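Long-range contact in kinesin-like protein Nod (Drosophila melanogaster, PDB 3DC4), which couples ATP hydrolysis in its kinesin motor domain to microtubule plus-end binding and is required for meiotic segregation of non-exchange chromosomes: residues L128-F136 with L189-L199. Residues are numbered along the deposited sequence; the frame is centred on the assembly and turned at random.
Sequences LPRALGDIF and LHSQADLHHIL
Pro129 O takes two N-H groups: the helical bond from Gly133 N, 3.1 Å away, and a weak, bent one (132°) from Gln192 NE2 of the neighbouring helix. The Gln192 chain folds back at chi2 (-64°), which lays its amide alongside helix 128-136, with OE1 against Pro129 CB at 3.4 Å and NE2 running past Leu132 CB. Deeper in, the side chains of Leu132 and Leu195 pass in opposite directions, Leu132 CD2 resting on Leu195 CB (3.6 Å), while Leu132 CD1 meets Leu189 CD1. Leu195 CD2 also presses on Pro129 CA, and Leu128 CD1 reaches Leu199 CD2 at 4.1 Å.

At the other end, Phe136 sets its ring against the turn that leads into helix 192-199. CE1 lies 3.4 Å from Leu189 O, near the ring plane; His190 O sits over one face and Leu132 CD1 over the other, both toward the rim. Asp194 OD2 holds this turn from within, accepting His190 N at 2.9 Å and, weakly, Ser191 N, the N-cap residue. Were Phe136 replaced by an alanine, a gap is likely to open where the ring now meets Leu189 CB, the 189-191 backbone and Leu132 CD1.

Helical segments 128-136 and 192-199 run roughly antiparallel, 143° between their N-to-C directions. The first packs on the central sheet of the kinesin motor domain through Leu132 and Phe136 on Val152, which Leu189, just ahead of the second, also touches. With a single weak hydrogen bond between the segments, the contact probably depends chiefly on its leucines and the Phe136 ring.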
loop_
_atom_site.group_PDB
_atom_site.type_symbol
_atom_site.label_atom_id
_atom_site.label_comp_id
_atom_site.label_asym_id
_atom_site.label_seq_id
_atom_site.Cartn_x
_atom_site.Cartn_y
_atom_site.Cartn_z
ATOM N N LEU A 128 -0.344 2.876 -8.690
ATOM C CA LEU A 128 -1.440 3.841 -8.717
ATOM C C LEU A 128 -2.026 4.098 -10.100
ATOM O O LEU A 128 -3.217 3.886 -10.322
ATOM C CB LEU A 128 -1.000 5.178 -8.108
ATOM C CG LEU A 128 -1.396 5.469 -6.659
ATOM C CD1 LEU A 128 -0.767 6.792 -6.206
ATOM C CD2 LEU A 128 -2.921 5.551 -6.543
ATOM N N PRO A 129 -1.196 4.549 -11.055
ATOM C CA PRO A 129 -1.739 4.808 -12.391
ATOM C C PRO A 129 -2.293 3.571 -13.092
ATOM O O PRO A 129 -3.262 3.673 -13.839
ATOM C CB PRO A 129 -0.556 5.437 -13.130
ATOM C CG PRO A 129 0.629 4.786 -12.476
ATOM C CD PRO A 129 0.257 4.797 -11.014
ATOM N N ARG A 130 -1.695 2.408 -12.854
ATOM C CA ARG A 130 -2.177 1.189 -13.494
ATOM C C ARG A 130 -3.517 0.769 -12.916
ATOM O O ARG A 130 -4.424 0.360 -13.647
ATOM C CB ARG A 130 -1.163 0.057 -13.332
ATOM C CG ARG A 130 0.177 0.352 -13.987
ATOM C CD ARG A 130 1.161 -0.789 -13.831
ATOM N NE ARG A 130 2.446 -0.412 -14.403
ATOM C CZ ARG A 130 2.761 -0.546 -15.687
ATOM N NH1 ARG A 130 1.886 -1.071 -16.533
ATOM N NH2 ARG A 130 3.938 -0.116 -16.134
ATOM N N ALA A 131 -3.645 0.873 -11.599
ATOM C CA ALA A 131 -4.887 0.505 -10.935
ATOM C C ALA A 131 -6.022 1.407 -11.400
ATOM O O ALA A 131 -7.098 0.933 -11.748
ATOM C CB ALA A 131 -4.727 0.620 -9.441
ATOM N N LEU A 132 -5.778 2.712 -11.400
ATOM C CA LEU A 132 -6.804 3.660 -11.815
ATOM C C LEU A 132 -7.259 3.357 -13.240
ATOM O O LEU A 132 -8.448 3.438 -13.556
ATOM C CB LEU A 132 -6.270 5.092 -11.721
ATOM C CG LEU A 132 -7.270 6.193 -12.103
ATOM C CD1 LEU A 132 -8.459 6.164 -11.139
ATOM C CD2 LEU A 132 -6.572 7.552 -12.036
ATOM N N GLY A 133 -6.305 3.001 -14.097
ATOM C CA GLY A 133 -6.633 2.671 -15.473
ATOM C C GLY A 133 -7.622 1.521 -15.564
ATOM O O GLY A 133 -8.615 1.623 -16.277
ATOM N N ASP A 134 -7.361 0.432 -14.842
ATOM C CA ASP A 134 -8.256 -0.725 -14.867
ATOM C C ASP A 134 -9.590 -0.453 -14.175
ATOM O O ASP A 134 -10.606 -1.064 -14.509
ATOM C CB ASP A 134 -7.571 -1.948 -14.236
ATOM C CG ASP A 134 -6.508 -2.557 -15.146
ATOM O OD1 ASP A 134 -6.818 -2.816 -16.331
ATOM O OD2 ASP A 134 -5.366 -2.783 -14.683
ATOM N N ILE A 135 -9.584 0.456 -13.205
ATOM C CA ILE A 135 -10.803 0.816 -12.497
ATOM C C ILE A 135 -11.733 1.540 -13.469
ATOM O O ILE A 135 -12.914 1.206 -13.570
ATOM C CB ILE A 135 -10.492 1.730 -11.298
ATOM C CG1 ILE A 135 -9.793 0.915 -10.204
ATOM C CG2 ILE A 135 -11.775 2.361 -10.756
ATOM C CD1 ILE A 135 -9.248 1.757 -9.075
ATOM N N PHE A 136 -11.198 2.518 -14.194
ATOM C CA PHE A 136 -12.003 3.264 -15.155
ATOM C C PHE A 136 -12.563 2.324 -16.215
ATOM O O PHE A 136 -13.751 2.367 -16.540
ATOM C CB PHE A 136 -11.173 4.351 -15.855
ATOM C CG PHE A 136 -10.889 5.569 -15.007
ATOM C CD1 PHE A 136 -11.827 6.050 -14.098
ATOM C CD2 PHE A 136 -9.700 6.273 -15.170
ATOM C CE1 PHE A 136 -11.583 7.215 -13.367
ATOM C CE2 PHE A 136 -9.448 7.439 -14.444
ATOM C CZ PHE A 136 -10.390 7.910 -13.543
ATOM N N LEU A 189 -11.893 12.100 -10.138
ATOM C CA LEU A 189 -10.978 11.461 -11.078
ATOM C C LEU A 189 -11.768 10.981 -12.284
ATOM O O LEU A 189 -12.710 10.196 -12.151
ATOM C CB LEU A 189 -10.261 10.269 -10.439
ATOM C CG LEU A 189 -9.227 10.578 -9.353
ATOM C CD1 LEU A 189 -8.482 9.297 -9.001
ATOM C CD2 LEU A 189 -8.252 11.639 -9.849
ATOM N N HIS A 190 -11.388 11.465 -13.460
ATOM C CA HIS A 190 -12.056 11.084 -14.700
ATOM C C HIS A 190 -11.049 10.555 -15.714
ATOM O O HIS A 190 -11.430 9.940 -16.709
ATOM C CB HIS A 190 -12.798 12.291 -15.286
ATOM C CG HIS A 190 -13.920 12.784 -14.427
ATOM N ND1 HIS A 190 -15.111 12.104 -14.292
ATOM C CD2 HIS A 190 -14.024 13.881 -13.640
ATOM C CE1 HIS A 190 -15.899 12.760 -13.460
ATOM N NE2 HIS A 190 -15.263 13.842 -13.049
ATOM N N SER A 191 -9.767 10.794 -15.451
ATOM C CA SER A 191 -8.703 10.349 -16.344
ATOM C C SER A 191 -7.348 10.409 -15.644
ATOM O O SER A 191 -7.231 10.943 -14.542
ATOM C CB SER A 191 -8.651 11.242 -17.580
ATOM O OG SER A 191 -8.195 12.536 -17.224
ATOM N N GLN A 192 -6.323 9.878 -16.301
ATOM C CA GLN A 192 -4.975 9.875 -15.747
ATOM C C GLN A 192 -4.493 11.288 -15.459
ATOM O O GLN A 192 -3.739 11.518 -14.511
ATOM C CB GLN A 192 -4.005 9.196 -16.718
ATOM C CG GLN A 192 -4.173 7.684 -16.838
ATOM C CD GLN A 192 -3.871 6.957 -15.536
ATOM O OE1 GLN A 192 -2.869 7.228 -14.876
ATOM N NE2 GLN A 192 -4.734 6.023 -15.168
ATOM N N ALA A 193 -4.929 12.233 -16.286
ATOM C CA ALA A 193 -4.538 13.624 -16.114
ATOM C C ALA A 193 -4.926 14.108 -14.720
ATOM O O ALA A 193 -4.155 14.800 -14.059
ATOM C CB ALA A 193 -5.211 14.492 -17.174
ATOM N N ASP A 194 -6.123 13.739 -14.273
ATOM C CA ASP A 194 -6.587 14.151 -12.955
ATOM C C ASP A 194 -5.707 13.555 -11.863
ATOM O O ASP A 194 -5.407 14.215 -10.867
ATOM C CB ASP A 194 -8.045 13.729 -12.749
ATOM C CG ASP A 194 -8.999 14.469 -13.669
ATOM O OD1 ASP A 194 -8.826 15.694 -13.826
ATOM O OD2 ASP A 194 -9.919 13.837 -14.222
ATOM N N LEU A 195 -5.289 12.310 -12.054
ATOM C CA LEU A 195 -4.426 11.652 -11.080
ATOM C C LEU A 195 -3.126 12.437 -11.021
ATOM O O LEU A 195 -2.585 12.690 -9.951
ATOM C CB LEU A 195 -4.140 10.211 -11.505
ATOM C CG LEU A 195 -3.101 9.438 -10.680
ATOM C CD1 LEU A 195 -3.549 9.347 -9.218
ATOM C CD2 LEU A 195 -2.950 8.038 -11.275
ATOM N N HIS A 196 -2.633 12.827 -12.186
ATOM C CA HIS A 196 -1.400 13.592 -12.250
ATOM C C HIS A 196 -1.544 14.886 -11.448
ATOM O O HIS A 196 -0.629 15.282 -10.728
ATOM C CB HIS A 196 -1.051 13.895 -13.706
ATOM C CG HIS A 196 0.245 14.618 -13.874
ATOM N ND1 HIS A 196 0.423 15.926 -13.472
ATOM C CD2 HIS A 196 1.437 14.215 -14.375
ATOM C CE1 HIS A 196 1.666 16.296 -13.720
ATOM N NE2 HIS A 196 2.303 15.276 -14.267
ATOM N N HIS A 197 -2.702 15.534 -11.558
ATOM C CA HIS A 197 -2.943 16.775 -10.829
ATOM C C HIS A 197 -2.883 16.581 -9.316
ATOM O O HIS A 197 -2.167 17.309 -8.626
ATOM C CB HIS A 197 -4.306 17.359 -11.214
ATOM C CG HIS A 197 -4.722 18.533 -10.380
ATOM N ND1 HIS A 197 -4.025 19.721 -10.369
ATOM C CD2 HIS A 197 -5.763 18.699 -9.528
ATOM C CE1 HIS A 197 -4.618 20.570 -9.546
ATOM N NE2 HIS A 197 -5.674 19.974 -9.024
ATOM N N ILE A 198 -3.628 15.602 -8.800
ATOM C CA ILE A 198 -3.643 15.368 -7.358
ATOM C C ILE A 198 -2.274 14.964 -6.824
ATOM O O ILE A 198 -1.902 15.343 -5.711
ATOM C CB ILE A 198 -4.705 14.295 -6.938
ATOM C CG1 ILE A 198 -4.237 12.883 -7.294
ATOM C CG2 ILE A 198 -6.038 14.599 -7.598
ATOM C CD1 ILE A 198 -3.641 12.122 -6.108
ATOM N N LEU A 199 -1.515 14.204 -7.609
ATOM C CA LEU A 199 -0.188 13.785 -7.168
ATOM C C LEU A 199 0.775 14.963 -7.151
ATOM O O LEU A 199 1.594 15.095 -6.242
ATOM C CB LEU A 199 0.363 12.682 -8.075
ATOM C CG LEU A 199 -0.305 11.317 -7.935
ATOM C CD1 LEU A 199 0.340 10.329 -8.894
ATOM C CD2 LEU A 199 -0.159 10.837 -6.489
#